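Local structure of CalS13 (4ZAS) at residues 107-112 / 155-160. The protein is a sugar aminotransferase that probably uses pyridoxal 5'-phosphate to transaminate a dTDP-linked keto-deoxysugar. Residues are numbered along the deposited sequence; the frame is centred on the assembly and turned at random.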
ATOM      1  N   GLY A 107     -24.160  -3.936  -1.769  1.00 79.29           N
ATOM      2  CA  GLY A 107     -23.778  -3.359  -0.486  1.00 65.34           C
ATOM      3  C   GLY A 107     -23.476  -1.876  -0.288  1.00 61.63           C
ATOM      4  O   GLY A 107     -22.886  -1.226  -1.160  1.00 55.89           O
ATOM      5  N   GLU A 108     -23.873  -1.341   0.870  1.00 56.86           N
ATOM      6  CA  GLU A 108     -23.601   0.054   1.216  1.00 48.70           C
ATOM      7  C   GLU A 108     -22.804   0.229   2.503  1.00 47.35           C
ATOM      8  O   GLU A 108     -22.786  -0.641   3.370  1.00 52.41           O
ATOM      9  CB  GLU A 108     -24.890   0.834   1.350  1.00 51.05           C
ATOM     10  CG  GLU A 108     -25.710   0.871   0.099  1.00 60.76           C
ATOM     11  CD  GLU A 108     -27.077   1.439   0.349  1.00 67.93           C
ATOM     12  OE1 GLU A 108     -27.384   1.715   1.532  1.00 60.90           O
ATOM     13  OE2 GLU A 108     -27.818   1.627  -0.640  1.00 73.07           O
ATOM     14  N   VAL A 109     -22.138   1.374   2.607  1.00 44.69           N
ATOM     15  CA  VAL A 109     -21.437   1.772   3.821  1.00 39.60           C
ATOM     16  C   VAL A 109     -21.866   3.176   4.207  1.00 42.71           C
ATOM     17  O   VAL A 109     -21.794   4.108   3.395  1.00 42.61           O
ATOM     18  CB  VAL A 109     -19.904   1.706   3.641  1.00 38.95           C
ATOM     19  CG1 VAL A 109     -19.192   2.185   4.915  1.00 31.65           C
ATOM     20  CG2 VAL A 109     -19.466   0.288   3.274  1.00 34.02           C
ATOM     21  N   LEU A 110     -22.342   3.309   5.440  1.00 41.51           N
ATOM     22  CA  LEU A 110     -22.720   4.595   6.002  1.00 30.92           C
ATOM     23  C   LEU A 110     -21.484   5.215   6.627  1.00 39.46           C
ATOM     24  O   LEU A 110     -20.796   4.575   7.432  1.00 36.90           O
ATOM     25  CB  LEU A 110     -23.833   4.422   7.034  1.00 31.59           C
ATOM     26  CG  LEU A 110     -25.174   4.001   6.441  1.00 33.12           C
ATOM     27  CD1 LEU A 110     -26.109   3.497   7.510  1.00 37.45           C
ATOM     28  CD2 LEU A 110     -25.813   5.127   5.639  1.00 33.89           C
ATOM     29  N   THR A 111     -21.176   6.443   6.243  1.00 38.64           N
ATOM     30  CA  THR A 111     -19.934   7.075   6.682  1.00 40.38           C
ATOM     31  C   THR A 111     -20.063   8.586   6.743  1.00 44.86           C
ATOM     32  O   THR A 111     -21.037   9.156   6.241  1.00 48.89           O
ATOM     33  CB  THR A 111     -18.779   6.738   5.735  1.00 40.53           C
ATOM     34  OG1 THR A 111     -17.603   7.436   6.155  1.00 42.93           O
ATOM     35  CG2 THR A 111     -19.115   7.188   4.330  1.00 32.59           C
ATOM     36  N   THR A 112     -19.062   9.241   7.314  1.00 39.87           N
ATOM     37  CA  THR A 112     -19.099  10.692   7.394  1.00 41.28           C
ATOM     38  C   THR A 112     -18.253  11.316   6.304  1.00 44.29           C
ATOM     39  O   THR A 112     -17.201  10.795   5.959  1.00 44.91           O
ATOM     40  CB  THR A 112     -18.633  11.199   8.753  1.00 39.24           C
ATOM     41  OG1 THR A 112     -18.400  12.611   8.651  1.00 43.33           O
ATOM     42  CG2 THR A 112     -17.345  10.518   9.136  1.00 34.67           C
ATOM     43  N   THR A 155     -26.992  -1.959   4.550  1.00 46.98           N
ATOM     44  CA  THR A 155     -25.783  -1.497   5.215  1.00 42.06           C
ATOM     45  C   THR A 155     -24.857  -2.661   5.534  1.00 53.63           C
ATOM     46  O   THR A 155     -25.185  -3.480   6.390  1.00 62.69           O
ATOM     47  CB  THR A 155     -26.113  -0.768   6.518  1.00 43.75           C
ATOM     48  OG1 THR A 155     -27.104   0.246   6.271  1.00 50.16           O
ATOM     49  CG2 THR A 155     -24.854  -0.145   7.118  1.00 38.18           C
ATOM     50  N   ARG A 156     -23.708  -2.748   4.867  1.00 45.60           N
ATOM     51  CA  ARG A 156     -22.761  -3.814   5.178  1.00 37.52           C
ATOM     52  C   ARG A 156     -21.854  -3.367   6.295  1.00 39.50           C
ATOM     53  O   ARG A 156     -21.388  -4.172   7.106  1.00 43.84           O
ATOM     54  CB  ARG A 156     -21.924  -4.191   3.960  1.00 36.28           C
ATOM     55  CG  ARG A 156     -22.754  -4.666   2.813  1.00 43.79           C
ATOM     56  CD  ARG A 156     -23.317  -6.055   3.062  1.00 47.64           C
ATOM     57  NE  ARG A 156     -24.248  -6.408   2.000  1.00 53.89           N
ATOM     58  CZ  ARG A 156     -25.563  -6.210   2.074  1.00 59.83           C
ATOM     59  NH1 ARG A 156     -26.098  -5.708   3.181  1.00 56.49           N
ATOM     60  NH2 ARG A 156     -26.351  -6.535   1.055  1.00 61.60           N
ATOM     61  N   ALA A 157     -21.606  -2.068   6.342  1.00 38.88           N
ATOM     62  CA  ALA A 157     -20.688  -1.525   7.333  1.00 37.19           C
ATOM     63  C   ALA A 157     -20.994  -0.060   7.650  1.00 40.19           C
ATOM     64  O   ALA A 157     -21.620   0.654   6.854  1.00 38.44           O
ATOM     65  CB  ALA A 157     -19.234  -1.685   6.856  1.00 32.47           C
ATOM     66  N   ILE A 158     -20.562   0.362   8.837  1.00 42.52           N
ATOM     67  CA  ILE A 158     -20.669   1.741   9.295  1.00 35.19           C
ATOM     68  C   ILE A 158     -19.287   2.245   9.660  1.00 33.81           C
ATOM     69  O   ILE A 158     -18.565   1.587  10.426  1.00 35.93           O
ATOM     70  CB  ILE A 158     -21.626   1.851  10.506  1.00 38.56           C
ATOM     71  CG1 ILE A 158     -23.042   1.443  10.116  1.00 38.56           C
ATOM     72  CG2 ILE A 158     -21.622   3.256  11.082  1.00 39.23           C
ATOM     73  CD1 ILE A 158     -23.914   1.052  11.309  1.00 43.39           C
ATOM     74  N   VAL A 159     -18.897   3.384   9.103  1.00 30.81           N
ATOM     75  CA  VAL A 159     -17.595   3.973   9.447  1.00 36.14           C
ATOM     76  C   VAL A 159     -17.752   5.306  10.193  1.00 42.29           C
ATOM     77  O   VAL A 159     -18.284   6.266   9.638  1.00 49.08           O
ATOM     78  CB  VAL A 159     -16.715   4.201   8.189  1.00 38.81           C
ATOM     79  CG1 VAL A 159     -15.395   4.836   8.589  1.00 35.77           C
ATOM     80  CG2 VAL A 159     -16.454   2.902   7.447  1.00 44.87           C
ATOM     81  N   VAL A 160     -17.263   5.371  11.429  1.00 38.88           N
ATOM     82  CA  VAL A 160     -17.201   6.631  12.170  1.00 38.60           C
ATOM     83  C   VAL A 160     -15.749   7.118  12.293  1.00 42.17           C
ATOM     84  O   VAL A 160     -14.813   6.323  12.465  1.00 44.59           O
ATOM     85  CB  VAL A 160     -17.807   6.508  13.581  1.00 37.87           C
ATOM     86  CG1 VAL A 160     -19.278   6.082  13.523  1.00 40.83           C
ATOM     87  CG2 VAL A 160     -16.979   5.541  14.403  1.00 30.96           C
TER
HETATM   88  O   HOH W   1     -27.425   2.116   4.355  1.00 52.17           O
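Glu108 O accepts a hydrogen bond from Arg156 N at 2.7 Å, the first of three backbone bonds tying strand 108-111 to strand 155-160. Leu110 supplies the other two: its N donates to Ala157 O, and its O accepts one from Val159 N at 2.8 Å, nearly straight at the hydrogen (170°). The strands run parallel (axes 17° apart), and the one-residue register shift between the pairings Glu108-Thr155 and Val109-Ala157 marks a beta bulge at Arg156. Val109 CB lies 3.8 Å from Ala157 O. Its CG1, anti to the backbone N (chi1 178°), is 3.5 Å from Ala157 O and 3.8 Å from Val159 CG2. CG2 faces Ala157 CB at 4.1 Å. With only a CB left, as in an alanine here, both methyl contacts would be lost, which would probably leave a gap on this face. Leu90 of helix 82-94 touches both Ala157 and Val159. On the Leu110 face, CD1 lies 3.6 Å from Thr155 OG1, which a water links to Glu108 OE1 and which also bonds Ser152 N. Leu147 of helix 144-150 touches Leu110 and Ile158. Helices thus pack on both faces of parallel strands in the mixed seven-stranded sheet, as in the large domain of fold-type I aminotransferases.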